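Local atomic coordinates of protein disulfide isomerase (Pseudomonas aeruginosa, PDB entry 4N30), a protein that belongs to the DsbA branch of the thioredoxin-fold oxidoreductases and probably introduces or rearranges disulfide bonds in other proteins. Residues P74-W79 with T206-A211; A106-C111 with G137-G142; I125-A130 with G142-P147. All coordinates share one frame; numbering follows the deposited sequence.

Contact 1: P74-W79 with T206-A211; sequences PRLKRW and TTLLSA
Trp-79 and Leu-208 show how two helices of a thioredoxin fold can meet through one indole and a few methyl groups. The helix segments 74-79 and 206-211 run at 51° to each other, their axes 12.8 Å apart at closest approach, so long side chains must span the interval. The aromatic interaction is a CH-pi contact: Leu-208 CD1 sits over one face of the indole, 3.9 Å from the centroid of the six-membered ring and only 15° off its normal. The same methyl is 3.7 Å from Trp-79 CD2, at the fusion of the two rings. With CG anti to the backbone N (chi1 -172°), the indole is carried out from its helix to meet the leucine coming from the opposite direction.

Further apolar contacts flank this pair. The aliphatic one brings Leu-76 CD1 to 4.1 Å from Leu-208 CD1, while Leu-209 CD2 lies at the ring edge, 4.1 Å from Trp-79 CZ2. Leu-76 and Trp-79 also rest on Ile-58 of strand 56-62 and Leu-208 on Leu-186 and Ile-188, which places both helices on one face of the central sheet; His-83 stacks on the indole.

No polar bond joins the two segments; Ser-210 OG, for instance, donates to Thr-206 O of its own helix at 2.9 Å. Cohesion therefore rests on apolar burial and dispersion, with the indole face giving the leucine methyl a defined seat.

Contact 2: A106-C111 with G137-G142; sequences ARLVEC and GGLPGG
Gly-142 N donates to Leu-139 O at 2.9 Å, closing a type II turn over Pro-140 and Gly-141 and bringing both ends of that turn up to Leu-108. The setting is the helical region that DsbA proteins carry inserted in the thioredoxin fold: 106-111 is part of the helical stretch 99-131, which doubles back so that 106-111 and 125-130 lie side by side, and 137-142 belongs to the loop that follows it. Gly-138, Gly-141 and Gly-142 have positive phi, a backbone region that favours glycine.

Across the contact the attraction is apolar. Leu-108 and Leu-139 reach toward each other tip to tip, their CD1 methyls 3.6 Å apart. Each leucine has CG beside its own backbone N and CD1 in an extended position, with chi2 173° in Leu-108 and 162° in Leu-139. The two methyls meet between backbones that stay well apart; the nearest CA pair, Leu-108 CA and Gly-142 CA, is at 9.9 Å.

Leu-154 and Ala-158 of helix 151-160 also pack on Leu-108, and the disulfide from Cys-111 to Cys-157 ties the same two helices covalently. Gly-142 O, hydrogen-bonded to His-104 NE2, lies 4.4 Å from Leu-108 CD1.

Contact 3: I125-A130 with G142-P147; sequences IDAIFA and GTLDFP
Leu-144 crosses Ile-128 at about a right angle, an example of a branched side chain from an irregular segment fitting against the side of a helix. Its isobutyl group turns both methyls to one side of the isoleucine: CD1 of Leu-144 lies 3.6 Å from Ile-128 CG1, and CD2 of Leu-144 lies 4.1 Å from that same methylene. The first branch does a second job, since Leu-144 CD1 also meets Ala-127 CB at 3.9 Å. One methyl thus bears on two successive residues of the helix, while the other adds contact to the isoleucine alone.

Conformation explains the fit. Leu-144 holds CG anti to its backbone N (chi1 -179°), and a chi2 of 67° turns CD1 aside from the extended direction, which CD2 takes up. In Ile-128 the CG1 arm lies beside the backbone N (chi1 -68°), where its methylene faces the leucine, and the extended second torsion sends CD1 onward to Val-109. The backbones come close here: Ile-128 CA and Leu-144 CA are 6.9 Å apart.

Polar support comes from nearby, where Gln-131 OE1 is hydrogen-bonded to Asp-145 N just beyond the leucine. On another side of the helix, Phe-129 packs on Cys-69 and Thr-73 of helix 67-81. The arrangement belongs to the helical insertion of the DsbA-type thioredoxin fold, in which the loop leaving helix 99-131 folds back along its final turns.

Contacts 2 and 3 form one continuous apolar region, with centres 7 Å apart. They share Gly-142 and helix 99-131, and their segments alternate along the chain. Val-109 CG1 touches Ile-128 CD1 at 3.5 Å, and Leu-139 CD2 lies 4.1 Å from Leu-144 CD1, so packing joins the helix pair as well as the loop pair. Contact 1 stands apart, its centre about 27 Å from that of contact 2 and about 25 Å from that of contact 3, yet along the chain both are nested between its two segments. Helix 67-81 carries Cys-69 of the probable redox CxxC motif near its start, against Phe-129 of contact 3.

Contact 1: P74-W79 with T206-A211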
loop_
_atom_site.group_PDB
_atom_site.type_symbol
_atom_site.label_atom_id
_atom_site.label_comp_id
_atom_site.label_asym_id
_atom_site.label_seq_id
_atom_site.Cartn_x
_atom_site.Cartn_y
_atom_site.Cartn_z
ATOM N N PRO A 74 7.215 -3.396 6.303
ATOM C CA PRO A 74 7.336 -3.189 7.743
ATOM C C PRO A 74 8.420 -2.180 8.095
ATOM O O PRO A 74 8.311 -1.397 9.077
ATOM C CB PRO A 74 7.627 -4.571 8.298
ATOM C CG PRO A 74 7.797 -5.512 7.147
ATOM C CD PRO A 74 7.403 -4.819 5.889
ATOM N N ARG A 75 9.484 -2.125 7.305
ATOM C CA ARG A 75 10.634 -1.236 7.599
ATOM C C ARG A 75 10.162 0.196 7.297
ATOM O O ARG A 75 10.448 1.133 8.086
ATOM C CB ARG A 75 11.859 -1.561 6.756
ATOM C CG ARG A 75 12.377 -2.957 6.994
ATOM C CD ARG A 75 13.562 -3.227 6.129
ATOM N NE ARG A 75 14.101 -4.510 6.464
ATOM C CZ ARG A 75 15.182 -4.999 5.884
ATOM N NH1 ARG A 75 15.852 -4.270 4.971
ATOM N NH2 ARG A 75 15.591 -6.200 6.235
ATOM N N LEU A 76 9.386 0.388 6.247
ATOM C CA LEU A 76 8.875 1.680 5.961
ATOM C C LEU A 76 7.858 2.175 7.000
ATOM O O LEU A 76 7.871 3.361 7.400
ATOM C CB LEU A 76 8.221 1.641 4.585
ATOM C CG LEU A 76 7.697 2.946 4.036
ATOM C CD1 LEU A 76 8.841 3.933 3.838
ATOM C CD2 LEU A 76 7.105 2.662 2.624
ATOM N N LYS A 77 6.996 1.291 7.515
ATOM C CA LYS A 77 6.077 1.663 8.577
ATOM C C LYS A 77 6.895 2.096 9.853
ATOM O O LYS A 77 6.483 3.070 10.491
ATOM C CB LYS A 77 5.190 0.487 8.891
ATOM C CG LYS A 77 4.153 0.180 7.775
ATOM C CD LYS A 77 3.377 -1.129 8.011
ATOM C CE LYS A 77 2.475 -0.946 9.178
ATOM N NZ LYS A 77 1.967 -2.257 9.644
ATOM N N ARG A 78 7.979 1.402 10.163
ATOM C CA ARG A 78 8.852 1.801 11.288
ATOM C C ARG A 78 9.337 3.226 11.077
ATOM O O ARG A 78 9.310 4.104 11.988
ATOM C CB ARG A 78 10.013 0.809 11.329
ATOM C CG ARG A 78 10.687 0.772 12.690
ATOM C CD ARG A 78 11.698 -0.349 12.920
ATOM N NE ARG A 78 13.027 0.256 13.005
ATOM C CZ ARG A 78 13.236 1.480 13.471
ATOM N NH1 ARG A 78 12.215 2.166 13.952
ATOM N NH2 ARG A 78 14.454 2.011 13.486
ATOM N N TRP A 79 9.817 3.485 9.872
ATOM C CA TRP A 79 10.337 4.800 9.584
ATOM C C TRP A 79 9.238 5.837 9.786
ATOM O O TRP A 79 9.477 6.943 10.358
ATOM C CB TRP A 79 11.024 4.823 8.203
ATOM C CG TRP A 79 11.742 6.110 7.945
ATOM C CD1 TRP A 79 13.118 6.305 8.146
ATOM C CD2 TRP A 79 11.262 7.323 7.322
ATOM N NE1 TRP A 79 13.419 7.576 7.722
ATOM C CE2 TRP A 79 12.365 8.244 7.262
ATOM C CE3 TRP A 79 10.014 7.763 6.894
ATOM C CZ2 TRP A 79 12.269 9.519 6.770
ATOM C CZ3 TRP A 79 9.894 9.052 6.376
ATOM C CH2 TRP A 79 10.984 9.924 6.332
ATOM N N THR A 206 18.371 7.501 3.634
ATOM C CA THR A 206 19.062 8.586 2.958
ATOM C C THR A 206 18.263 9.036 1.716
ATOM O O THR A 206 18.151 10.211 1.355
ATOM C CB THR A 206 20.448 8.200 2.561
ATOM O OG1 THR A 206 21.069 7.718 3.773
ATOM C CG2 THR A 206 21.202 9.381 1.908
ATOM N N THR A 207 17.767 8.038 0.973
ATOM C CA THR A 207 16.921 8.249 -0.177
ATOM C C THR A 207 15.636 9.007 0.224
ATOM O O THR A 207 15.253 9.989 -0.456
ATOM C CB THR A 207 16.674 6.930 -0.900
ATOM O OG1 THR A 207 17.977 6.406 -1.280
ATOM C CG2 THR A 207 15.805 7.186 -2.128
ATOM N N LEU A 208 14.965 8.591 1.281
ATOM C CA LEU A 208 13.757 9.241 1.687
ATOM C C LEU A 208 14.044 10.697 2.082
ATOM O O LEU A 208 13.312 11.620 1.715
ATOM C CB LEU A 208 13.100 8.516 2.870
ATOM C CG LEU A 208 12.562 7.119 2.524
ATOM C CD1 LEU A 208 12.020 6.448 3.757
ATOM C CD2 LEU A 208 11.513 7.106 1.446
ATOM N N LEU A 209 15.064 10.881 2.921
ATOM C CA LEU A 209 15.394 12.256 3.388
ATOM C C LEU A 209 15.750 13.126 2.249
ATOM O O LEU A 209 15.410 14.324 2.191
ATOM C CB LEU A 209 16.577 12.228 4.395
ATOM C CG LEU A 209 16.225 11.577 5.741
ATOM C CD1 LEU A 209 17.496 11.334 6.556
ATOM C CD2 LEU A 209 15.191 12.427 6.462
ATOM N N SER A 210 16.593 12.610 1.318
ATOM C CA SER A 210 16.971 13.443 0.181
ATOM C C SER A 210 15.852 13.744 -0.802
ATOM O O SER A 210 15.818 14.808 -1.402
ATOM C CB SER A 210 18.220 12.906 -0.537
ATOM O OG SER A 210 18.047 11.638 -1.115
ATOM N N ALA A 211 14.912 12.822 -0.913
ATOM C CA ALA A 211 13.704 13.106 -1.761
ATOM C C ALA A 211 12.869 14.194 -1.114
ATOM O O ALA A 211 12.379 15.042 -1.872
ATOM C CB ALA A 211 12.889 11.786 -1.837
#

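Contact 2: A106-C111 with G137-G142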
loop_
_atom_site.group_PDB
_atom_site.type_symbol
_atom_site.label_atom_id
_atom_site.label_comp_id
_atom_site.label_asym_id
_atom_site.label_seq_id
_atom_site.Cartn_x
_atom_site.Cartn_y
_atom_site.Cartn_z
ATOM N N ALA A 106 -5.088 -8.268 -3.087
ATOM C CA ALA A 106 -5.442 -6.880 -3.052
ATOM C C ALA A 106 -6.931 -6.718 -2.630
ATOM O O ALA A 106 -7.288 -5.831 -1.863
ATOM C CB ALA A 106 -5.144 -6.236 -4.416
ATOM N N ARG A 107 -7.765 -7.561 -3.202
ATOM C CA ARG A 107 -9.184 -7.476 -2.841
ATOM C C ARG A 107 -9.408 -7.861 -1.409
ATOM O O ARG A 107 -10.269 -7.214 -0.734
ATOM C CB ARG A 107 -9.984 -8.354 -3.793
ATOM C CG ARG A 107 -10.024 -7.943 -5.274
ATOM C CD ARG A 107 -10.801 -8.869 -6.188
ATOM N NE ARG A 107 -10.388 -8.745 -7.543
ATOM C CZ ARG A 107 -9.667 -9.665 -8.229
ATOM N NH1 ARG A 107 -9.483 -10.898 -7.772
ATOM N NH2 ARG A 107 -9.406 -9.357 -9.488
ATOM N N LEU A 108 -8.740 -8.832 -0.870
ATOM C CA LEU A 108 -8.888 -9.238 0.515
ATOM C C LEU A 108 -8.543 -8.065 1.431
ATOM O O LEU A 108 -9.306 -7.783 2.395
ATOM C CB LEU A 108 -7.987 -10.404 0.894
ATOM C CG LEU A 108 -8.437 -11.708 0.343
ATOM C CD1 LEU A 108 -7.367 -12.751 0.653
ATOM C CD2 LEU A 108 -9.777 -12.121 0.914
ATOM N N VAL A 109 -7.497 -7.290 1.113
ATOM C CA VAL A 109 -7.102 -6.260 2.072
ATOM C C VAL A 109 -8.139 -5.062 2.004
ATOM O O VAL A 109 -8.465 -4.431 3.035
ATOM C CB VAL A 109 -5.652 -5.747 1.996
ATOM C CG1 VAL A 109 -4.688 -6.878 2.262
ATOM C CG2 VAL A 109 -5.355 -5.042 0.683
ATOM N N GLU A 110 -8.658 -4.755 0.802
ATOM C CA GLU A 110 -9.724 -3.720 0.719
ATOM C C GLU A 110 -10.934 -4.201 1.525
ATOM O O GLU A 110 -11.564 -3.379 2.253
ATOM C CB GLU A 110 -10.121 -3.457 -0.722
ATOM C CG GLU A 110 -9.034 -2.802 -1.596
ATOM C CD GLU A 110 -8.712 -1.390 -1.073
ATOM O OE1 GLU A 110 -9.629 -0.695 -0.582
ATOM O OE2 GLU A 110 -7.538 -1.043 -0.884
ATOM N N CYS A 111 -11.288 -5.482 1.374
ATOM C CA CYS A 111 -12.473 -5.993 2.095
ATOM C C CYS A 111 -12.220 -5.985 3.554
ATOM O O CYS A 111 -13.208 -5.813 4.350
ATOM C CB CYS A 111 -12.776 -7.366 1.465
ATOM S SG CYS A 111 -13.452 -7.242 -0.170
ATOM N N GLY A 137 2.579 -17.822 -5.798
ATOM C CA GLY A 137 2.025 -19.035 -5.142
ATOM C C GLY A 137 0.811 -18.736 -4.305
ATOM O O GLY A 137 -0.098 -19.612 -4.183
ATOM N N GLY A 138 0.674 -17.531 -3.732
ATOM C CA GLY A 138 -0.573 -17.149 -3.054
ATOM C C GLY A 138 -0.779 -17.850 -1.718
ATOM O O GLY A 138 0.035 -18.650 -1.179
ATOM N N LEU A 139 -1.940 -17.535 -1.143
ATOM C CA LEU A 139 -2.389 -18.130 0.130
ATOM C C LEU A 139 -2.800 -19.579 -0.161
ATOM O O LEU A 139 -3.418 -19.876 -1.203
ATOM C CB LEU A 139 -3.594 -17.364 0.653
ATOM C CG LEU A 139 -3.308 -15.904 1.008
ATOM C CD1 LEU A 139 -4.594 -15.080 1.107
ATOM C CD2 LEU A 139 -2.579 -15.875 2.330
ATOM N N PRO A 140 -2.600 -20.503 0.740
ATOM C CA PRO A 140 -3.095 -21.888 0.554
ATOM C C PRO A 140 -4.595 -21.883 0.397
ATOM O O PRO A 140 -5.339 -21.298 1.206
ATOM C CB PRO A 140 -2.688 -22.516 1.884
ATOM C CG PRO A 140 -1.411 -21.846 2.245
ATOM C CD PRO A 140 -1.851 -20.355 1.984
ATOM N N GLY A 141 -5.112 -22.479 -0.680
ATOM C CA GLY A 141 -6.517 -22.504 -0.962
ATOM C C GLY A 141 -7.103 -21.112 -1.217
ATOM O O GLY A 141 -8.318 -20.883 -1.110
ATOM N N GLY A 142 -6.255 -20.103 -1.403
ATOM C CA GLY A 142 -6.753 -18.721 -1.481
ATOM C C GLY A 142 -7.269 -18.185 -0.131
ATOM O O GLY A 142 -7.900 -17.065 -0.077
#

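Contact 3: I125-A130 with G142-P147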
loop_
_atom_site.group_PDB
_atom_site.type_symbol
_atom_site.label_atom_id
_atom_site.label_comp_id
_atom_site.label_asym_id
_atom_site.label_seq_id
_atom_site.Cartn_x
_atom_site.Cartn_y
_atom_site.Cartn_z
ATOM N N ILE A 125 -2.635 -6.852 5.557
ATOM C CA ILE A 125 -1.369 -6.795 4.768
ATOM C C ILE A 125 -0.286 -7.675 5.421
ATOM O O ILE A 125 0.392 -8.516 4.769
ATOM C CB ILE A 125 -0.903 -5.333 4.643
ATOM C CG1 ILE A 125 -1.801 -4.609 3.625
ATOM C CG2 ILE A 125 0.605 -5.284 4.174
ATOM C CD1 ILE A 125 -1.552 -3.170 3.410
ATOM N N ASP A 126 -0.084 -7.528 6.750
ATOM C CA ASP A 126 0.900 -8.368 7.461
ATOM C C ASP A 126 0.553 -9.824 7.377
ATOM O O ASP A 126 1.412 -10.709 7.159
ATOM C CB ASP A 126 0.993 -7.972 8.957
ATOM C CG ASP A 126 1.665 -6.631 9.184
ATOM O OD1 ASP A 126 2.336 -6.164 8.290
ATOM O OD2 ASP A 126 1.404 -6.063 10.303
ATOM N N ALA A 127 -0.711 -10.124 7.609
ATOM C CA ALA A 127 -1.101 -11.541 7.613
ATOM C C ALA A 127 -0.864 -12.160 6.248
ATOM O O ALA A 127 -0.422 -13.324 6.161
ATOM C CB ALA A 127 -2.594 -11.651 7.984
ATOM N N ILE A 128 -1.172 -11.464 5.166
ATOM C CA ILE A 128 -0.996 -11.982 3.800
ATOM C C ILE A 128 0.472 -12.125 3.526
ATOM O O ILE A 128 0.935 -13.184 2.993
ATOM C CB ILE A 128 -1.729 -11.136 2.742
ATOM C CG1 ILE A 128 -3.207 -11.300 2.956
ATOM C CG2 ILE A 128 -1.279 -11.578 1.331
ATOM C CD1 ILE A 128 -4.007 -10.277 2.135
ATOM N N PHE A 129 1.289 -11.150 3.918
ATOM C CA PHE A 129 2.735 -11.325 3.675
ATOM C C PHE A 129 3.272 -12.530 4.483
ATOM O O PHE A 129 4.183 -13.213 3.995
ATOM C CB PHE A 129 3.522 -10.035 4.107
ATOM C CG PHE A 129 3.597 -8.970 3.057
ATOM C CD1 PHE A 129 3.930 -9.267 1.748
ATOM C CD2 PHE A 129 3.408 -7.638 3.406
ATOM C CE1 PHE A 129 4.017 -8.270 0.769
ATOM C CE2 PHE A 129 3.502 -6.629 2.434
ATOM C CZ PHE A 129 3.798 -6.981 1.113
ATOM N N ALA A 130 2.734 -12.782 5.649
ATOM C CA ALA A 130 3.211 -13.959 6.447
ATOM C C ALA A 130 2.677 -15.233 5.894
ATOM O O ALA A 130 3.421 -16.222 5.920
ATOM C CB ALA A 130 2.701 -13.811 7.895
ATOM N N GLY A 142 -6.255 -20.103 -1.403
ATOM C CA GLY A 142 -6.753 -18.721 -1.481
ATOM C C GLY A 142 -7.269 -18.185 -0.131
ATOM O O GLY A 142 -7.900 -17.065 -0.077
ATOM N N THR A 143 -7.000 -18.902 0.983
ATOM C CA THR A 143 -7.704 -18.613 2.236
ATOM C C THR A 143 -6.805 -17.903 3.178
ATOM O O THR A 143 -5.639 -18.311 3.408
ATOM C CB THR A 143 -8.166 -19.973 2.859
ATOM O OG1 THR A 143 -9.030 -20.646 1.951
ATOM C CG2 THR A 143 -8.790 -19.772 4.222
ATOM N N LEU A 144 -7.268 -16.799 3.743
ATOM C CA LEU A 144 -6.503 -16.064 4.763
ATOM C C LEU A 144 -6.897 -16.519 6.143
ATOM O O LEU A 144 -8.125 -16.567 6.419
ATOM C CB LEU A 144 -6.786 -14.529 4.598
ATOM C CG LEU A 144 -6.012 -13.664 5.592
ATOM C CD1 LEU A 144 -4.532 -13.748 5.265
ATOM C CD2 LEU A 144 -6.456 -12.218 5.278
ATOM N N ASP A 145 -5.951 -16.850 7.030
ATOM C CA ASP A 145 -6.276 -17.157 8.439
ATOM C C ASP A 145 -6.251 -15.872 9.223
ATOM O O ASP A 145 -5.200 -15.341 9.564
ATOM C CB ASP A 145 -5.153 -18.082 8.973
ATOM C CG ASP A 145 -5.475 -18.674 10.309
ATOM O OD1 ASP A 145 -6.501 -18.301 10.922
ATOM O OD2 ASP A 145 -4.681 -19.510 10.755
ATOM N N PHE A 146 -7.411 -15.304 9.470
ATOM C CA PHE A 146 -7.427 -14.001 10.178
ATOM C C PHE A 146 -8.695 -14.029 10.986
ATOM O O PHE A 146 -9.698 -13.416 10.591
ATOM C CB PHE A 146 -7.444 -12.822 9.146
ATOM C CG PHE A 146 -7.209 -11.407 9.772
ATOM C CD1 PHE A 146 -7.320 -11.170 11.156
ATOM C CD2 PHE A 146 -6.979 -10.303 8.955
ATOM C CE1 PHE A 146 -7.078 -9.873 11.704
ATOM C CE2 PHE A 146 -6.769 -9.023 9.494
ATOM C CZ PHE A 146 -6.842 -8.809 10.869
ATOM N N PRO A 147 -8.673 -14.752 12.116
ATOM C CA PRO A 147 -9.972 -15.056 12.798
ATOM C C PRO A 147 -10.630 -13.900 13.500
ATOM O O PRO A 147 -11.796 -14.049 13.869
ATOM C CB PRO A 147 -9.635 -16.218 13.766
ATOM C CG PRO A 147 -8.191 -15.980 14.075
ATOM C CD PRO A 147 -7.523 -15.351 12.850
#